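Local coordinates for protein SPT6 (Antonospora locustae, PDB 2XP1) that carries the tandem SH2 domains of a transcription elongation factor and histone chaperone, through which it interacts with RNA polymerase II, at residues S25-Y28 and L29-S32; E112-L115 and S116-D119; F105-P108 and E109-E112; N19-V22 and T23-E26. All blocks are in the same frame, centred on the assembly; numbering follows the deposited sequence.

Contact 1: S25-Y28 and L29-S32; sequences SENY and LRSS
In the N-terminal SH2 domain, the last turns of helix 22-31 lie within a beta-alpha-beta unit, between strands 17-18 and 36-40, and are held by successive i to i+4 bonds. Leu29 N donates to Ser25 O at 2.8 Å, and Arg30 N meets Glu26 O almost head-on. Leu29, apolar and buried, turns toward Leu37 and Phe58 of the sheet, a natural place for a branched aliphatic chain. The outer face is polar. Arg30, extended from CG to NE, doubles back along the helix and brings its guanidinium edge to the amide of Asn27; the NH1 to OD1 distance is 2.6 Å, but the bond is bent (122°) and weak. Glu26 passes over a guanidinium face with its CB, and its OE1 lies 3.5 Å from Arg30 NH2, a long, weak pairing of charges with no N-H pointing at the oxygen; OE2 is taken by His60. Near the C-terminal end Ser31 OG donates to Asn27 O at 3.2 Å. Tyr28, with CG anti to the backbone N (chi1 171°), swings its ring over the chain leaving the helix, while its OH bonds Asp34. Ser32 CB makes a CH-pi contact over one face of that ring, 4.2 Å from its centroid.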
loop_
_atom_site.group_PDB
_atom_site.type_symbol
_atom_site.label_atom_id
_atom_site.label_comp_id
_atom_site.label_asym_id
_atom_site.label_seq_id
_atom_site.Cartn_x
_atom_site.Cartn_y
_atom_site.Cartn_z
ATOM N N SER A 25 22.602 8.168 -16.647
ATOM C CA SER A 25 21.395 7.311 -16.622
ATOM C C SER A 25 20.278 7.906 -17.437
ATOM O O SER A 25 19.664 7.230 -18.251
ATOM C CB SER A 25 20.888 7.172 -15.206
ATOM O OG SER A 25 21.912 6.572 -14.457
ATOM N N GLU A 26 20.025 9.185 -17.195
ATOM C CA GLU A 26 18.955 9.879 -17.846
ATOM C C GLU A 26 19.330 10.027 -19.306
ATOM O O GLU A 26 18.527 9.736 -20.176
ATOM C CB GLU A 26 18.713 11.217 -17.173
ATOM C CG GLU A 26 18.340 11.061 -15.706
ATOM C CD GLU A 26 17.750 12.322 -15.106
ATOM O OE1 GLU A 26 17.904 13.396 -15.737
ATOM O OE2 GLU A 26 17.142 12.241 -13.996
ATOM N N ASN A 27 20.568 10.411 -19.575
ATOM C CA ASN A 27 21.068 10.423 -20.963
ATOM C C ASN A 27 20.827 9.122 -21.679
ATOM O O ASN A 27 20.240 9.100 -22.769
ATOM C CB ASN A 27 22.549 10.741 -21.036
ATOM C CG ASN A 27 22.796 12.088 -21.608
ATOM O OD1 ASN A 27 21.855 12.852 -21.816
ATOM N ND2 ASN A 27 24.050 12.398 -21.894
ATOM N N TYR A 28 21.294 8.040 -21.058
ATOM C CA TYR A 28 21.189 6.741 -21.651
ATOM C C TYR A 28 19.732 6.395 -21.859
ATOM O O TYR A 28 19.375 5.855 -22.902
ATOM C CB TYR A 28 21.854 5.707 -20.769
ATOM C CG TYR A 28 21.594 4.293 -21.212
ATOM C CD1 TYR A 28 22.382 3.683 -22.215
ATOM C CD2 TYR A 28 20.566 3.557 -20.639
ATOM C CE1 TYR A 28 22.137 2.364 -22.617
ATOM C CE2 TYR A 28 20.308 2.250 -21.027
ATOM C CZ TYR A 28 21.102 1.654 -22.009
ATOM O OH TYR A 28 20.818 0.365 -22.365
ATOM N N LEU A 29 18.892 6.707 -20.879
ATOM C CA LEU A 29 17.479 6.431 -21.016
ATOM C C LEU A 29 16.810 7.348 -22.052
ATOM O O LEU A 29 15.841 6.940 -22.694
ATOM C CB LEU A 29 16.754 6.503 -19.657
ATOM C CG LEU A 29 17.105 5.478 -18.556
ATOM C CD1 LEU A 29 16.364 5.714 -17.248
ATOM C CD2 LEU A 29 16.850 4.041 -18.996
ATOM N N ARG A 30 17.281 8.589 -22.191
ATOM C CA ARG A 30 16.671 9.530 -23.151
ATOM C C ARG A 30 16.679 8.900 -24.543
ATOM O O ARG A 30 15.672 8.952 -25.254
ATOM C CB ARG A 30 17.400 10.893 -23.219
ATOM C CG ARG A 30 16.860 12.000 -22.298
ATOM C CD ARG A 30 17.802 13.232 -22.246
ATOM N NE ARG A 30 17.693 13.956 -20.967
ATOM C CZ ARG A 30 18.682 14.119 -20.079
ATOM N NH1 ARG A 30 19.895 13.630 -20.316
ATOM N NH2 ARG A 30 18.464 14.775 -18.940
ATOM N N SER A 31 17.802 8.276 -24.897
ATOM C CA SER A 31 18.022 7.776 -26.250
ATOM C C SER A 31 18.000 6.240 -26.389
ATOM O O SER A 31 18.315 5.703 -27.453
ATOM C CB SER A 31 19.319 8.383 -26.811
ATOM O OG SER A 31 20.372 8.230 -25.868
ATOM N N SER A 32 17.596 5.542 -25.326
ATOM C CA SER A 32 17.400 4.075 -25.364
ATOM C C SER A 32 15.898 3.777 -25.537
ATOM O O SER A 32 15.059 4.639 -25.279
ATOM C CB SER A 32 17.948 3.438 -24.067
ATOM O OG SER A 32 17.806 2.025 -24.008
#

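Contact 2: E112-L115 and S116-D119; sequences EKLL and SSFD
Ser117 closes the end of the short helix 112-116 by turning its side chain back onto the carbonyl of Leu114. Its CB lies 3.4 Å from Leu114 O and about 4.0 Å from Lys113 O, against the last carbonyls of the helix. From there chi1 of 73° sets OG between the backbone N and the carbonyl carbon, where it reaches Leu114 O. The tip, OG, donates to that oxygen at 2.7 Å, in the carbonyl plane and on a lone pair. The backbone N of the same serine also reaches Leu114 O, at 3.1 Å, but from above the plane, so one oxygen is gripped by two donors from a single residue. A small hydroxyl residue suits such a place, because it can supply a second donor where regular helical pairing runs out.

Ser116, one residue earlier, spreads its bonds over two carbonyls. Its N donates to Lys113 O at 3.0 Å, an i to i+3 bond that tightens the last turn, while N and OG each make a weak bond to Glu112 O.

Leu115 is buried against Ala140 of strand 136-142, and its carbonyl accepts from Asn142. Leu114 and Phe118 both touch Val124 of strand 124-129, so the helix and the loop leaving it lie against these two adjacent strands of the second sheet.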
loop_
_atom_site.group_PDB
_atom_site.type_symbol
_atom_site.label_atom_id
_atom_site.label_comp_id
_atom_site.label_asym_id
_atom_site.label_seq_id
_atom_site.Cartn_x
_atom_site.Cartn_y
_atom_site.Cartn_z
ATOM N N GLU A 112 -2.169 22.848 -22.284
ATOM C CA GLU A 112 -2.593 24.248 -22.179
ATOM C C GLU A 112 -3.764 24.555 -23.122
ATOM O O GLU A 112 -4.729 25.206 -22.713
ATOM C CB GLU A 112 -1.388 25.186 -22.451
ATOM C CG GLU A 112 -1.712 26.643 -22.910
ATOM C CD GLU A 112 -0.486 27.436 -23.443
ATOM O OE1 GLU A 112 0.664 26.940 -23.326
ATOM O OE2 GLU A 112 -0.676 28.562 -23.975
ATOM N N LYS A 113 -3.679 24.102 -24.375
ATOM C CA LYS A 113 -4.725 24.385 -25.365
ATOM C C LYS A 113 -6.092 23.989 -24.831
ATOM O O LYS A 113 -7.021 24.811 -24.778
ATOM C CB LYS A 113 -4.464 23.675 -26.707
ATOM C CG LYS A 113 -5.608 23.849 -27.745
ATOM C CD LYS A 113 -5.326 23.205 -29.121
ATOM C CE LYS A 113 -6.412 23.592 -30.140
ATOM N NZ LYS A 113 -6.190 23.021 -31.497
ATOM N N LEU A 114 -6.186 22.724 -24.423
ATOM C CA LEU A 114 -7.440 22.149 -23.977
ATOM C C LEU A 114 -8.019 22.891 -22.768
ATOM O O LEU A 114 -9.205 23.219 -22.758
ATOM C CB LEU A 114 -7.276 20.655 -23.706
ATOM C CG LEU A 114 -8.579 19.848 -23.666
ATOM C CD1 LEU A 114 -9.184 19.613 -25.066
ATOM C CD2 LEU A 114 -8.360 18.526 -22.929
ATOM N N LEU A 115 -7.183 23.183 -21.771
ATOM C CA LEU A 115 -7.638 23.911 -20.582
ATOM C C LEU A 115 -8.209 25.312 -20.909
ATOM O O LEU A 115 -9.005 25.851 -20.142
ATOM C CB LEU A 115 -6.529 24.003 -19.515
ATOM C CG LEU A 115 -6.000 22.814 -18.695
ATOM C CD1 LEU A 115 -4.711 23.207 -18.016
ATOM C CD2 LEU A 115 -6.956 22.312 -17.631
ATOM N N SER A 116 -7.809 25.877 -22.052
ATOM C CA SER A 116 -8.207 27.235 -22.449
ATOM C C SER A 116 -9.467 27.240 -23.274
ATOM O O SER A 116 -10.044 28.311 -23.527
ATOM C CB SER A 116 -7.101 27.911 -23.263
ATOM O OG SER A 116 -6.028 28.326 -22.437
ATOM N N SER A 117 -9.879 26.049 -23.707
ATOM C CA SER A 117 -11.054 25.895 -24.572
ATOM C C SER A 117 -12.365 25.983 -23.794
ATOM O O SER A 117 -13.443 25.913 -24.387
ATOM C CB SER A 117 -10.997 24.562 -25.320
ATOM O OG SER A 117 -11.267 23.483 -24.440
ATOM N N PHE A 118 -12.240 26.123 -22.470
ATOM C CA PHE A 118 -13.352 26.179 -21.494
ATOM C C PHE A 118 -14.440 27.200 -21.863
ATOM O O PHE A 118 -14.140 28.375 -22.030
ATOM C CB PHE A 118 -12.762 26.433 -20.082
ATOM C CG PHE A 118 -13.787 26.746 -19.005
ATOM C CD1 PHE A 118 -14.200 25.761 -18.113
ATOM C CD2 PHE A 118 -14.323 28.042 -18.866
ATOM C CE1 PHE A 118 -15.142 26.052 -17.103
ATOM C CE2 PHE A 118 -15.264 28.336 -17.864
ATOM C CZ PHE A 118 -15.670 27.343 -16.978
ATOM N N ASP A 119 -15.685 26.718 -21.983
ATOM C CA ASP A 119 -16.877 27.507 -22.365
ATOM C C ASP A 119 -17.628 28.051 -21.171
ATOM O O ASP A 119 -18.196 29.136 -21.217
ATOM C CB ASP A 119 -17.895 26.614 -23.079
ATOM C CG ASP A 119 -17.480 26.238 -24.469
ATOM O OD1 ASP A 119 -18.362 25.867 -25.266
ATOM O OD2 ASP A 119 -16.276 26.292 -24.775
#

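Contact 3: F105-P108 and E109-E112; sequences FNSP and EDAE
Phe105 and Ala111 bring the two ends of this turn together. Phe105 CB is 3.8 Å from Ala111 CB, and CG and CD1 are equally close to that methyl. Ala111 CA sits over one face of the ring, 4.2 Å from its centroid and displaced toward the rim, a CH-pi contact. With CG anti to the carbonyl carbon (chi1 -65°), the ring is laid against the returning chain. Alanine's small side chain lets its CA and methyl lie close to the ring, while phenylalanine offers a broad flat surface to receive them.

After Asn106 comes Ser107, the polar centre of the turn. Its OG accepts from Asp110 N at 2.9 Å, a side-chain-to-backbone bond spanning three residues. The carbonyl oxygen also accepts twice, from Ala111 N at 2.7 Å, in the carbonyl plane, and from the same Asp110 N at 3.0 Å, well above it; together these bonds make the pattern of an ST motif. Asp110 N is therefore shared between the hydroxyl and the carbonyl of one serine, and its bonds to both are bent, near 130°.

Pro108 follows. Its fixed phi suits the first position after Ser107, where the backbone begins to curl and no N-H is required.

In the chain the turn follows helix 80-100 and runs into helix 112-116. It rests on strand 124-129: Phe105 and Ala111 touch Ala126, Pro108 and Ala111 touch Tyr128, and the Phe105 backbone is hydrogen-bonded to Phe127.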
loop_
_atom_site.group_PDB
_atom_site.type_symbol
_atom_site.label_atom_id
_atom_site.label_comp_id
_atom_site.label_asym_id
_atom_site.label_seq_id
_atom_site.Cartn_x
_atom_site.Cartn_y
_atom_site.Cartn_z
ATOM N N PHE A 105 -1.836 14.255 -21.764
ATOM C CA PHE A 105 -0.931 15.001 -22.655
ATOM C C PHE A 105 0.526 14.876 -22.220
ATOM O O PHE A 105 0.808 14.686 -21.042
ATOM C CB PHE A 105 -1.301 16.484 -22.729
ATOM C CG PHE A 105 -2.629 16.734 -23.341
ATOM C CD1 PHE A 105 -3.788 16.631 -22.578
ATOM C CD2 PHE A 105 -2.733 17.048 -24.700
ATOM C CE1 PHE A 105 -5.032 16.837 -23.152
ATOM C CE2 PHE A 105 -3.970 17.265 -25.287
ATOM C CZ PHE A 105 -5.128 17.164 -24.513
ATOM N N ASN A 106 1.437 15.023 -23.187
ATOM C CA ASN A 106 2.902 14.992 -22.980
ATOM C C ASN A 106 3.533 16.238 -22.397
ATOM O O ASN A 106 4.586 16.152 -21.766
ATOM C CB ASN A 106 3.635 14.672 -24.277
ATOM C CG ASN A 106 3.704 13.189 -24.546
ATOM O OD1 ASN A 106 3.004 12.679 -25.441
ATOM N ND2 ASN A 106 4.531 12.470 -23.757
ATOM N N SER A 107 2.932 17.401 -22.602
ATOM C CA SER A 107 3.418 18.550 -21.850
ATOM C C SER A 107 2.294 19.403 -21.268
ATOM O O SER A 107 1.210 19.512 -21.861
ATOM C CB SER A 107 4.441 19.381 -22.648
ATOM O OG SER A 107 3.911 20.623 -23.091
ATOM N N PRO A 108 2.546 19.974 -20.075
ATOM C CA PRO A 108 1.754 21.047 -19.475
ATOM C C PRO A 108 1.439 22.128 -20.502
ATOM O O PRO A 108 0.264 22.484 -20.696
ATOM C CB PRO A 108 2.694 21.620 -18.392
ATOM C CG PRO A 108 3.939 20.745 -18.388
ATOM C CD PRO A 108 3.594 19.505 -19.153
ATOM N N GLU A 109 2.505 22.616 -21.147
ATOM C CA GLU A 109 2.457 23.605 -22.223
ATOM C C GLU A 109 1.443 23.213 -23.313
ATOM O O GLU A 109 0.780 24.077 -23.878
ATOM C CB GLU A 109 3.876 23.804 -22.813
ATOM C CG GLU A 109 4.092 25.123 -23.624
ATOM C CD GLU A 109 5.390 25.150 -24.478
ATOM O OE1 GLU A 109 6.141 24.132 -24.523
ATOM O OE2 GLU A 109 5.654 26.207 -25.116
ATOM N N ASP A 110 1.318 21.912 -23.580
ATOM C CA ASP A 110 0.449 21.391 -24.642
ATOM C C ASP A 110 -0.896 20.850 -24.148
ATOM O O ASP A 110 -1.808 20.631 -24.946
ATOM C CB ASP A 110 1.190 20.341 -25.481
ATOM C CG ASP A 110 2.059 20.973 -26.590
ATOM O OD1 ASP A 110 1.677 22.056 -27.111
ATOM O OD2 ASP A 110 3.123 20.386 -26.942
ATOM N N ALA A 111 -1.008 20.633 -22.840
ATOM C CA ALA A 111 -2.303 20.436 -22.199
ATOM C C ALA A 111 -2.918 21.806 -21.916
ATOM O O ALA A 111 -4.026 21.911 -21.373
ATOM C CB ALA A 111 -2.145 19.652 -20.907
ATOM N N GLU A 112 -2.169 22.848 -22.284
ATOM C CA GLU A 112 -2.593 24.248 -22.179
ATOM C C GLU A 112 -3.764 24.555 -23.122
ATOM O O GLU A 112 -4.729 25.206 -22.713
ATOM C CB GLU A 112 -1.388 25.186 -22.451
ATOM C CG GLU A 112 -1.712 26.643 -22.910
ATOM C CD GLU A 112 -0.486 27.436 -23.443
ATOM O OE1 GLU A 112 0.664 26.940 -23.326
ATOM O OE2 GLU A 112 -0.676 28.562 -23.975
#

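Contact 4: N19-V22 and T23-E26; sequences NFNV and TESE
Asn21 and Glu24 meet through complementary torsions: chi1 of 61° folds the Asn21 amide between its own backbone N and carbonyl carbon, while Glu24, with CG anti to its carbonyl carbon, stretches back toward the start of the helix. Asn21 OD1 then accepts from Glu24 N at 2.7 Å, a nearly straight bond (171°). In return Asn21 N donates to Glu24 OE1 at 3.2 Å, on the anti side of the carboxylate and somewhat out of its plane. The amide and carboxylate planes stack only 17° apart. This reciprocal pair is a capping box, with Asn21 as N-cap of helix 22-31, a helix of the first SH2 domain; asparagine suits the place because its short amide can accept from an N-H of the first turn, and the acidic Glu24 probably gains from the helix dipole. Asn21 O is gripped twice by Ser25, whose N (3.1 Å) and OG (2.6 Å) arrive from opposite faces of the carbonyl plane. Phe20, just before the cap, packs its CB 3.2 Å from Ser25 OG and its CG 4.0 Å from Glu24 CB, and its ring meets Tyr28 and Leu37. The Val22 and Glu26 side chains lie side by side, pointing the same way, with Val22 CG1 3.9 Å from Glu26 OE2, already engaged with His60.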
loop_
_atom_site.group_PDB
_atom_site.type_symbol
_atom_site.label_atom_id
_atom_site.label_comp_id
_atom_site.label_asym_id
_atom_site.label_seq_id
_atom_site.Cartn_x
_atom_site.Cartn_y
_atom_site.Cartn_z
ATOM N N ASN A 19 26.831 1.137 -14.568
ATOM C CA ASN A 19 27.743 1.990 -13.853
ATOM C C ASN A 19 27.548 3.412 -14.340
ATOM O O ASN A 19 28.383 3.936 -15.062
ATOM C CB ASN A 19 29.196 1.505 -14.071
ATOM C CG ASN A 19 30.238 2.335 -13.276
ATOM O OD1 ASN A 19 29.957 2.813 -12.160
ATOM N ND2 ASN A 19 31.445 2.513 -13.864
ATOM N N PHE A 20 26.421 4.020 -13.995
ATOM C CA PHE A 20 26.112 5.397 -14.408
ATOM C C PHE A 20 25.850 6.258 -13.204
ATOM O O PHE A 20 25.383 5.774 -12.183
ATOM C CB PHE A 20 24.803 5.449 -15.204
ATOM C CG PHE A 20 24.847 4.783 -16.555
ATOM C CD1 PHE A 20 26.032 4.636 -17.258
ATOM C CD2 PHE A 20 23.677 4.344 -17.140
ATOM C CE1 PHE A 20 26.032 4.042 -18.513
ATOM C CE2 PHE A 20 23.672 3.763 -18.390
ATOM C CZ PHE A 20 24.844 3.605 -19.075
ATOM N N ASN A 21 26.070 7.555 -13.350
ATOM C CA ASN A 21 25.603 8.541 -12.381
ATOM C C ASN A 21 24.215 8.988 -12.811
ATOM O O ASN A 21 23.656 8.434 -13.763
ATOM C CB ASN A 21 26.591 9.740 -12.327
ATOM C CG ASN A 21 26.710 10.463 -13.656
ATOM O OD1 ASN A 21 25.788 10.432 -14.484
ATOM N ND2 ASN A 21 27.848 11.125 -13.870
ATOM N N VAL A 22 23.660 10.002 -12.146
ATOM C CA VAL A 22 22.363 10.572 -12.555
ATOM C C VAL A 22 22.329 10.989 -14.053
ATOM O O VAL A 22 21.534 10.433 -14.817
ATOM C CB VAL A 22 21.897 11.757 -11.634
ATOM C CG1 VAL A 22 20.672 12.479 -12.245
ATOM C CG2 VAL A 22 21.585 11.271 -10.206
ATOM N N THR A 23 23.196 11.918 -14.480
ATOM C CA THR A 23 23.140 12.425 -15.870
ATOM C C THR A 23 23.286 11.328 -16.920
ATOM O O THR A 23 22.492 11.261 -17.863
ATOM C CB THR A 23 24.120 13.622 -16.147
ATOM O OG1 THR A 23 23.498 14.832 -15.719
ATOM C CG2 THR A 23 24.416 13.786 -17.636
ATOM N N GLU A 24 24.258 10.447 -16.725
ATOM C CA GLU A 24 24.495 9.348 -17.655
ATOM C C GLU A 24 23.286 8.414 -17.772
ATOM O O GLU A 24 22.962 7.961 -18.888
ATOM C CB GLU A 24 25.767 8.571 -17.282
ATOM C CG GLU A 24 27.041 9.369 -17.546
ATOM C CD GLU A 24 28.235 8.947 -16.667
ATOM O OE1 GLU A 24 28.066 8.107 -15.751
ATOM O OE2 GLU A 24 29.349 9.492 -16.886
ATOM N N SER A 25 22.602 8.168 -16.647
ATOM C CA SER A 25 21.395 7.311 -16.622
ATOM C C SER A 25 20.278 7.906 -17.437
ATOM O O SER A 25 19.664 7.230 -18.251
ATOM C CB SER A 25 20.888 7.172 -15.206
ATOM O OG SER A 25 21.912 6.572 -14.457
ATOM N N GLU A 26 20.025 9.185 -17.195
ATOM C CA GLU A 26 18.955 9.879 -17.846
ATOM C C GLU A 26 19.330 10.027 -19.306
ATOM O O GLU A 26 18.527 9.736 -20.176
ATOM C CB GLU A 26 18.713 11.217 -17.173
ATOM C CG GLU A 26 18.340 11.061 -15.706
ATOM C CD GLU A 26 17.750 12.322 -15.106
ATOM O OE1 GLU A 26 17.904 13.396 -15.737
ATOM O OE2 GLU A 26 17.142 12.241 -13.996
#

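How the contacts relate
Along the chain the order is contact 4, contact 1, contact 3, contact 2, falling into two pairs. Contacts 4 and 1, centres 8 Å apart, share Ser25 and Glu26 and follow helix 22-31 from its capped start to its far end; the Phe20 and Tyr28 rings join them, and the helix packs on the six-stranded mixed sheet. Contacts 3 and 2, centres 11 Å apart, share Glu112 and lead through a turn into helix 112-116 beside the five-stranded antiparallel sheet, where Leu114 touches Phe105. Contacts 1 and 2 are 33 Å apart between centres, consistent with one pair in each SH2 module, with helix 80-100 between them in sequence.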